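Local coordinates for protein secretion chaperonin CsaA (Picrophilus torridus, PDB 5ZDI) that probably binds tRNA through an OB-fold domain and is thought to act as a chaperone in protein secretion, at residues 21-24 / 29-32; 35-38 / 43-46; 67-72 / 80-85. All coordinates share one frame; numbering follows the deposited sequence.

Contact 1: residues 21-24 / 29-32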
loop_
_atom_site.group_PDB
_atom_site.type_symbol
_atom_site.label_atom_id
_atom_site.label_comp_id
_atom_site.label_asym_id
_atom_site.label_seq_id
_atom_site.Cartn_x
_atom_site.Cartn_y
_atom_site.Cartn_z
ATOM N N SER A 21 -16.354 10.552 -10.779
ATOM C CA SER A 21 -17.248 10.596 -11.942
ATOM C C SER A 21 -16.961 9.393 -12.841
ATOM O O SER A 21 -15.950 8.775 -12.748
ATOM C CB SER A 21 -17.074 11.920 -12.741
ATOM O OG SER A 21 -15.830 11.990 -13.427
ATOM N N ASP A 22 -17.906 9.058 -13.730
ATOM C CA ASP A 22 -17.627 7.985 -14.681
ATOM C C ASP A 22 -16.595 8.392 -15.715
ATOM O O ASP A 22 -16.645 9.515 -16.219
ATOM C CB ASP A 22 -18.908 7.451 -15.362
ATOM C CG ASP A 22 -19.866 6.860 -14.385
ATOM O OD1 ASP A 22 -19.458 5.971 -13.628
ATOM O OD2 ASP A 22 -21.063 7.192 -14.395
ATOM N N PHE A 23 -15.674 7.490 -16.068
ATOM C CA PHE A 23 -14.722 7.741 -17.102
ATOM C C PHE A 23 -15.258 7.106 -18.424
ATOM O O PHE A 23 -14.818 6.058 -18.886
ATOM C CB PHE A 23 -13.347 7.219 -16.693
ATOM C CG PHE A 23 -12.209 7.619 -17.590
ATOM C CD1 PHE A 23 -12.385 8.437 -18.695
ATOM C CD2 PHE A 23 -10.928 7.108 -17.356
ATOM C CE1 PHE A 23 -11.323 8.741 -19.494
ATOM C CE2 PHE A 23 -9.870 7.435 -18.166
ATOM C CZ PHE A 23 -10.087 8.209 -19.283
ATOM N N LYS A 24 -16.177 7.837 -19.038
ATOM C CA LYS A 24 -16.984 7.301 -20.154
ATOM C C LYS A 24 -16.178 6.879 -21.369
ATOM O O LYS A 24 -16.483 5.869 -22.034
ATOM C CB LYS A 24 -17.990 8.365 -20.554
ATOM C CG LYS A 24 -18.999 8.567 -19.469
ATOM C CD LYS A 24 -19.956 9.675 -19.859
ATOM C CE LYS A 24 -20.883 9.982 -18.725
ATOM N NZ LYS A 24 -21.628 11.207 -19.060
ATOM N N PRO A 29 -13.915 -0.404 -17.633
ATOM C CA PRO A 29 -14.796 0.375 -16.724
ATOM C C PRO A 29 -13.936 1.128 -15.694
ATOM O O PRO A 29 -13.173 0.477 -15.006
ATOM C CB PRO A 29 -15.610 -0.705 -16.016
ATOM C CG PRO A 29 -14.840 -1.909 -16.226
ATOM C CD PRO A 29 -14.092 -1.841 -17.476
ATOM N N ALA A 30 -14.150 2.434 -15.554
ATOM C CA ALA A 30 -13.257 3.183 -14.680
ATOM C C ALA A 30 -13.937 4.378 -14.149
ATOM O O ALA A 30 -14.864 4.900 -14.781
ATOM C CB ALA A 30 -12.008 3.559 -15.420
ATOM N N TYR A 31 -13.457 4.867 -13.040
ATOM C CA TYR A 31 -13.831 6.175 -12.556
ATOM C C TYR A 31 -12.681 7.174 -12.728
ATOM O O TYR A 31 -11.508 6.809 -12.571
ATOM C CB TYR A 31 -14.164 6.195 -11.062
ATOM C CG TYR A 31 -15.375 5.380 -10.622
ATOM C CD1 TYR A 31 -16.600 5.493 -11.315
ATOM C CD2 TYR A 31 -15.334 4.555 -9.550
ATOM C CE1 TYR A 31 -17.686 4.781 -10.950
ATOM C CE2 TYR A 31 -16.458 3.848 -9.114
ATOM C CZ TYR A 31 -17.649 3.949 -9.859
ATOM O OH TYR A 31 -18.720 3.217 -9.415
ATOM N N LYS A 32 -13.080 8.407 -12.950
ATOM C CA LYS A 32 -12.223 9.599 -12.722
ATOM C C LYS A 32 -12.360 9.998 -11.250
ATOM O O LYS A 32 -13.449 10.254 -10.725
ATOM C CB LYS A 32 -12.622 10.773 -13.649
ATOM C CG LYS A 32 -12.523 10.525 -15.104
ATOM C CD LYS A 32 -13.236 11.758 -15.739
ATOM C CE LYS A 32 -12.922 11.800 -17.161
ATOM N NZ LYS A 32 -13.578 13.018 -17.709
HETATM O O HOH W 1 -15.190 3.413 -18.043
#
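K32 and F23 bury the most surface here, and their side chains cross at about a right angle. The lysine leaves its backbone with CG beside the backbone N (chi1 -60°) and then runs extended past the phenylalanine. Its CG and CE rest on F23: K32 CG lies 3.8 Å from F23 CB, and K32 CE reaches F23 CD1 at 3.7 Å, coming in obliquely to the ring. CD between them faces S21 OG, a contact left doubtful because S21 has two conformers and this is one of them. Cutting the lysine back to an alanine is likely to strip CG and CE from beside F23 CB, CG and CD1, leaving that flank of the ring without its aliphatic neighbours. The backbones that carry these side chains pair at the loop end of the antiparallel hairpin made by strands 12-22 and 31-36, part of the curled sheet of an OB-fold. S21 and K32 form a hydrogen-bonded pair, with S21 N to K32 O and K32 N to S21 O both 2.9 Å. One step further, where the strands give way to the connecting loop, F23 N still donates to A30 O, and a water bridges F23 O to A30 N. F23 CB also packs on A30 CB at 4.1 Å, while the ring meets F77 beyond the hairpin. D22 and Y31 lie side by side, pointing the same way; D22 OD1 lies in the plane of the Y31 ring at its edge, 3.4 Å from Y31 CE1, while D22 OD2 forms a salt bridge with K55 and Y31 OH bonds to Y53 O.

Contact 2: residues 35-38 / 43-46; sequences IYFG and YKNS
Y36 has CG opposite its backbone N (chi1 -180°) and Y43 has CG beside it (chi1 -71°), which lays the Y43 ring against Y36, its non-hydrogen-bonded partner on the neighbouring strand. Y36 CD1 sits over one face of the Y43 ring, toward the rim, 3.7 Å from Y43 CZ. The rings are oblique, with planes at 46° and centroids 5.1 Å apart, and Y36 CB adds a contact to Y43 CE1. G38 N lies over the centre of the Y36 ring, while K34 makes a cation-pi contact with Y43.

I35 and K44 point to the other face. There the F37 ring crosses the lysine chain at about a right angle, F37 CE2 coming 4.0 Å from K44 CB, and I35 CD1 reaches S46 CB at 4.1 Å. Between the two faces, I35 N to K44 O and K44 N to I35 O, both 2.9 Å, make the hydrogen-bonded pair; Y43 CA makes a CA-H...O contact with I35 O (3.2 Å). I35 and S46 are buried, both touching V83 and I35 also I63, consistent with facing the barrel interior. Strands 31-36 and 43-48, joined through helix 38-41, are the second and third of the 12-22, 31-36, 43-48 antiparallel meander of the OB-fold.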
loop_
_atom_site.group_PDB
_atom_site.type_symbol
_atom_site.label_atom_id
_atom_site.label_comp_id
_atom_site.label_asym_id
_atom_site.label_seq_id
_atom_site.Cartn_x
_atom_site.Cartn_y
_atom_site.Cartn_z
ATOM N N ILE A 35 -8.543 13.625 -5.985
ATOM C CA ILE A 35 -8.010 13.144 -4.698
ATOM C C ILE A 35 -7.145 14.262 -4.089
ATOM O O ILE A 35 -6.314 14.903 -4.808
ATOM C CB ILE A 35 -7.105 11.928 -4.935
ATOM C CG1 ILE A 35 -7.845 10.892 -5.750
ATOM C CG2 ILE A 35 -6.577 11.376 -3.635
ATOM C CD1 ILE A 35 -7.071 9.664 -6.101
ATOM N N TYR A 36 -7.328 14.465 -2.801
ATOM C CA TYR A 36 -6.576 15.511 -2.045
ATOM C C TYR A 36 -5.444 14.839 -1.329
ATOM O O TYR A 36 -5.651 13.838 -0.689
ATOM C CB TYR A 36 -7.487 16.175 -1.034
ATOM C CG TYR A 36 -6.785 17.274 -0.221
ATOM C CD1 TYR A 36 -6.272 18.417 -0.850
ATOM C CD2 TYR A 36 -6.654 17.169 1.181
ATOM C CE1 TYR A 36 -5.668 19.431 -0.100
ATOM C CE2 TYR A 36 -5.970 18.151 1.919
ATOM C CZ TYR A 36 -5.504 19.267 1.266
ATOM O OH TYR A 36 -4.852 20.245 2.009
ATOM N N PHE A 37 -4.224 15.391 -1.469
ATOM C CA PHE A 37 -2.990 14.801 -0.943
ATOM C C PHE A 37 -2.294 15.802 0.009
ATOM O O PHE A 37 -1.098 15.740 0.238
ATOM C CB PHE A 37 -2.088 14.500 -2.132
ATOM C CG PHE A 37 -2.472 13.242 -2.852
ATOM C CD1 PHE A 37 -2.143 11.981 -2.320
ATOM C CD2 PHE A 37 -3.090 13.292 -4.092
ATOM C CE1 PHE A 37 -2.499 10.801 -2.952
ATOM C CE2 PHE A 37 -3.429 12.105 -4.768
ATOM C CZ PHE A 37 -3.158 10.884 -4.207
ATOM N N GLY A 38 -3.051 16.746 0.536
ATOM C CA GLY A 38 -2.515 17.628 1.598
ATOM C C GLY A 38 -2.154 18.999 1.005
ATOM O O GLY A 38 -2.152 19.212 -0.238
ATOM N N TYR A 43 -4.475 18.762 -5.085
ATOM C CA TYR A 43 -5.361 17.800 -5.752
ATOM C C TYR A 43 -4.712 17.165 -6.948
ATOM O O TYR A 43 -4.018 17.827 -7.728
ATOM C CB TYR A 43 -6.649 18.514 -6.209
ATOM C CG TYR A 43 -7.524 18.879 -5.056
ATOM C CD1 TYR A 43 -8.442 17.978 -4.536
ATOM C CD2 TYR A 43 -7.417 20.112 -4.427
ATOM C CE1 TYR A 43 -9.253 18.303 -3.442
ATOM C CE2 TYR A 43 -8.208 20.410 -3.320
ATOM C CZ TYR A 43 -9.149 19.529 -2.869
ATOM O OH TYR A 43 -9.917 19.909 -1.778
ATOM N N LYS A 44 -4.970 15.877 -7.169
ATOM C CA LYS A 44 -4.503 15.187 -8.349
ATOM C C LYS A 44 -5.680 14.329 -8.800
ATOM O O LYS A 44 -6.467 13.821 -7.971
ATOM C CB LYS A 44 -3.316 14.306 -8.052
ATOM C CG LYS A 44 -2.033 14.959 -7.533
ATOM C CD LYS A 44 -1.402 15.792 -8.628
ATOM C CE LYS A 44 -0.257 16.663 -8.060
ATOM N NZ LYS A 44 0.154 17.710 -9.095
ATOM N N ASN A 45 -5.717 14.086 -10.086
ATOM C CA ASN A 45 -6.715 13.252 -10.703
ATOM C C ASN A 45 -6.128 11.900 -10.980
ATOM O O ASN A 45 -4.911 11.723 -11.197
ATOM C CB ASN A 45 -7.173 13.857 -12.027
ATOM C CG ASN A 45 -7.968 15.151 -11.863
ATOM O OD1 ASN A 45 -8.676 15.399 -10.851
ATOM N ND2 ASN A 45 -7.852 15.974 -12.874
ATOM N N SER A 46 -6.995 10.895 -11.024
ATOM C CA SER A 46 -6.609 9.521 -11.277
ATOM C C SER A 46 -7.710 8.819 -12.027
ATOM O O SER A 46 -8.893 9.069 -11.778
ATOM C CB SER A 46 -6.312 8.778 -9.991
ATOM O OG SER A 46 -5.704 7.557 -10.312
#

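Contact 3: residues 67-72 / 80-85; sequences VNFPPK and EVLVLG
F69 meets L82 edge-on: L82 CB lies in the plane of the phenylalanine ring, 3.6 Å from F69 CE2, and L82 CD2 comes up to the same ring atom at 3.7 Å. This is a loop packed over a strand of the OB-fold sheet, the loop leading from strand 62-66 to strand 72-74 and the strand being the irregular 77-88. L82 places CG opposite its backbone N (chi1 176°), with CD2 reaching the rim of the F69 ring. Alongside, V67 and V81 point the same way and touch through their CG1 methyls, 4.0 Å apart.

These apolar touches carry the direct contact; the polar backbone is matched through water. The carbonyl of E80 faces the loop without bonding to it directly, and three waters fill the interval. One accepts from F69 N and donates to E80 O, a fully directed bridge; the others lie between E80 O and V67 O, and between E80 O and F69 O, with more acceptors around them than protons to give.

Further out, L82 is backbone hydrogen-bonded to V66 on the strand preceding the loop, F37 covers both V67 and V81, and the N68 amide ties the start of the loop to K9 O and D11 N. The second subunit closes over the outside: its Y4 stacks on the F69 ring and its F7 packs on both F69 and L82. At the other end of the strand segment, E80 OE1 accepts a hydrogen bond from N45 N.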
loop_
_atom_site.group_PDB
_atom_site.type_symbol
_atom_site.label_atom_id
_atom_site.label_comp_id
_atom_site.label_asym_id
_atom_site.label_seq_id
_atom_site.Cartn_x
_atom_site.Cartn_y
_atom_site.Cartn_z
ATOM N N VAL A 67 2.670 9.056 -6.194
ATOM C CA VAL A 67 2.464 10.437 -6.600
ATOM C C VAL A 67 3.556 11.076 -7.475
ATOM O O VAL A 67 3.376 12.204 -7.929
ATOM C CB VAL A 67 2.234 11.373 -5.360
ATOM C CG1 VAL A 67 0.988 10.893 -4.600
ATOM C CG2 VAL A 67 3.520 11.494 -4.522
ATOM N N ASN A 68 4.580 10.320 -7.781
ATOM C CA ASN A 68 5.725 10.820 -8.589
ATOM C C ASN A 68 5.958 10.116 -9.887
ATOM O O ASN A 68 7.097 10.085 -10.423
ATOM C CB ASN A 68 6.980 10.833 -7.700
ATOM C CG ASN A 68 7.487 9.453 -7.303
ATOM O OD1 ASN A 68 6.716 8.483 -7.138
ATOM N ND2 ASN A 68 8.834 9.346 -7.109
ATOM N N PHE A 69 4.906 9.544 -10.442
ATOM C CA PHE A 69 4.949 9.087 -11.825
ATOM C C PHE A 69 4.755 10.292 -12.798
ATOM O O PHE A 69 4.068 11.280 -12.426
ATOM C CB PHE A 69 3.807 8.146 -12.137
ATOM C CG PHE A 69 3.904 6.745 -11.552
ATOM C CD1 PHE A 69 5.090 6.024 -11.522
ATOM C CD2 PHE A 69 2.749 6.102 -11.093
ATOM C CE1 PHE A 69 5.134 4.742 -11.026
ATOM C CE2 PHE A 69 2.791 4.785 -10.676
ATOM C CZ PHE A 69 3.953 4.123 -10.639
ATOM N N PRO A 70 5.245 10.151 -14.045
ATOM C CA PRO A 70 4.856 11.029 -15.108
ATOM C C PRO A 70 3.347 10.975 -15.371
ATOM O O PRO A 70 2.732 9.939 -15.214
ATOM C CB PRO A 70 5.623 10.494 -16.324
ATOM C CG PRO A 70 6.575 9.476 -15.827
ATOM C CD PRO A 70 6.060 9.015 -14.532
ATOM N N PRO A 71 2.773 12.084 -15.824
ATOM C CA PRO A 71 1.312 12.042 -16.076
ATOM C C PRO A 71 1.015 11.128 -17.220
ATOM O O PRO A 71 1.834 10.967 -18.139
ATOM C CB PRO A 71 0.948 13.489 -16.384
ATOM C CG PRO A 71 2.214 14.187 -16.663
ATOM C CD PRO A 71 3.335 13.452 -15.972
ATOM N N LYS A 72 -0.114 10.432 -17.157
ATOM C CA LYS A 72 -0.445 9.417 -18.167
ATOM C C LYS A 72 -1.720 9.910 -18.857
ATOM O O LYS A 72 -2.771 10.118 -18.204
ATOM C CB LYS A 72 -0.714 8.090 -17.452
ATOM C CG LYS A 72 -1.058 6.907 -18.331
ATOM C CD LYS A 72 0.000 5.811 -18.214
ATOM C CE LYS A 72 -0.543 4.495 -18.745
ATOM N NZ LYS A 72 -1.087 4.656 -20.127
ATOM N N GLU A 80 -2.873 11.395 -13.048
ATOM C CA GLU A 80 -1.680 11.975 -12.417
ATOM C C GLU A 80 -1.084 11.123 -11.346
ATOM O O GLU A 80 0.072 11.344 -10.964
ATOM C CB GLU A 80 -1.967 13.311 -11.852
ATOM C CG GLU A 80 -2.330 14.321 -12.936
ATOM C CD GLU A 80 -2.863 15.650 -12.345
ATOM O OE1 GLU A 80 -3.854 15.692 -11.560
ATOM O OE2 GLU A 80 -2.289 16.710 -12.726
ATOM N N VAL A 81 -1.909 10.253 -10.764
ATOM C CA VAL A 81 -1.429 9.319 -9.682
ATOM C C VAL A 81 -2.040 7.929 -9.915
ATOM O O VAL A 81 -3.056 7.797 -10.589
ATOM C CB VAL A 81 -1.825 9.778 -8.263
ATOM C CG1 VAL A 81 -1.201 11.127 -7.920
ATOM C CG2 VAL A 81 -3.340 9.838 -8.088
ATOM N N LEU A 82 -1.409 6.923 -9.307
ATOM C CA LEU A 82 -1.866 5.526 -9.381
ATOM C C LEU A 82 -2.387 5.182 -7.995
ATOM O O LEU A 82 -1.577 5.150 -7.027
ATOM C CB LEU A 82 -0.710 4.586 -9.713
ATOM C CG LEU A 82 -1.017 3.060 -9.730
ATOM C CD1 LEU A 82 -2.009 2.731 -10.831
ATOM C CD2 LEU A 82 0.242 2.251 -9.684
ATOM N N VAL A 83 -3.658 4.859 -7.922
ATOM C CA VAL A 83 -4.291 4.438 -6.698
ATOM C C VAL A 83 -4.024 2.927 -6.515
ATOM O O VAL A 83 -4.187 2.174 -7.466
ATOM C CB VAL A 83 -5.761 4.716 -6.718
ATOM C CG1 VAL A 83 -6.434 4.248 -5.402
ATOM C CG2 VAL A 83 -5.964 6.199 -6.833
ATOM N N LEU A 84 -3.588 2.509 -5.324
ATOM C CA LEU A 84 -3.123 1.117 -5.140
ATOM C C LEU A 84 -4.246 0.275 -4.681
ATOM O O LEU A 84 -4.970 0.639 -3.708
ATOM C CB LEU A 84 -1.999 1.033 -4.128
ATOM C CG LEU A 84 -0.778 1.840 -4.662
ATOM C CD1 LEU A 84 0.326 1.619 -3.653
ATOM C CD2 LEU A 84 -0.432 1.470 -6.073
ATOM N N GLY A 85 -4.364 -0.868 -5.313
ATOM C CA GLY A 85 -5.317 -1.853 -4.816
ATOM C C GLY A 85 -4.832 -3.254 -5.109
ATOM O O GLY A 85 -4.022 -3.409 -5.969
HETATM O O HOH W 2 1.239 13.499 -9.196
HETATM O O HOH W 3 2.060 9.628 -9.802
HETATM O O HOH W 4 1.652 12.577 -12.756
#

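In the fold
The three contacts follow one another along the chain, each closing before the next opens, and all reach one curled antiparallel sheet. Contacts 1 and 2 share strand 31-36, which lies between 12-22 and 43-48, contact 1 sampling the first pairing at its start and contact 2 the second at its end; their centres are about 16 Å apart. Contact 3 is as far from contact 1, but its centre is about 10 Å from that of contact 2, and the two touch: S46 OG lies 2.7 Å from V81 O, and I35 CD1 packs on V83 CG2. Contacts 2 and 3 meet where 43-48 comes alongside 77-88, probably closing the barrel; contact 3 alone reaches the second subunit.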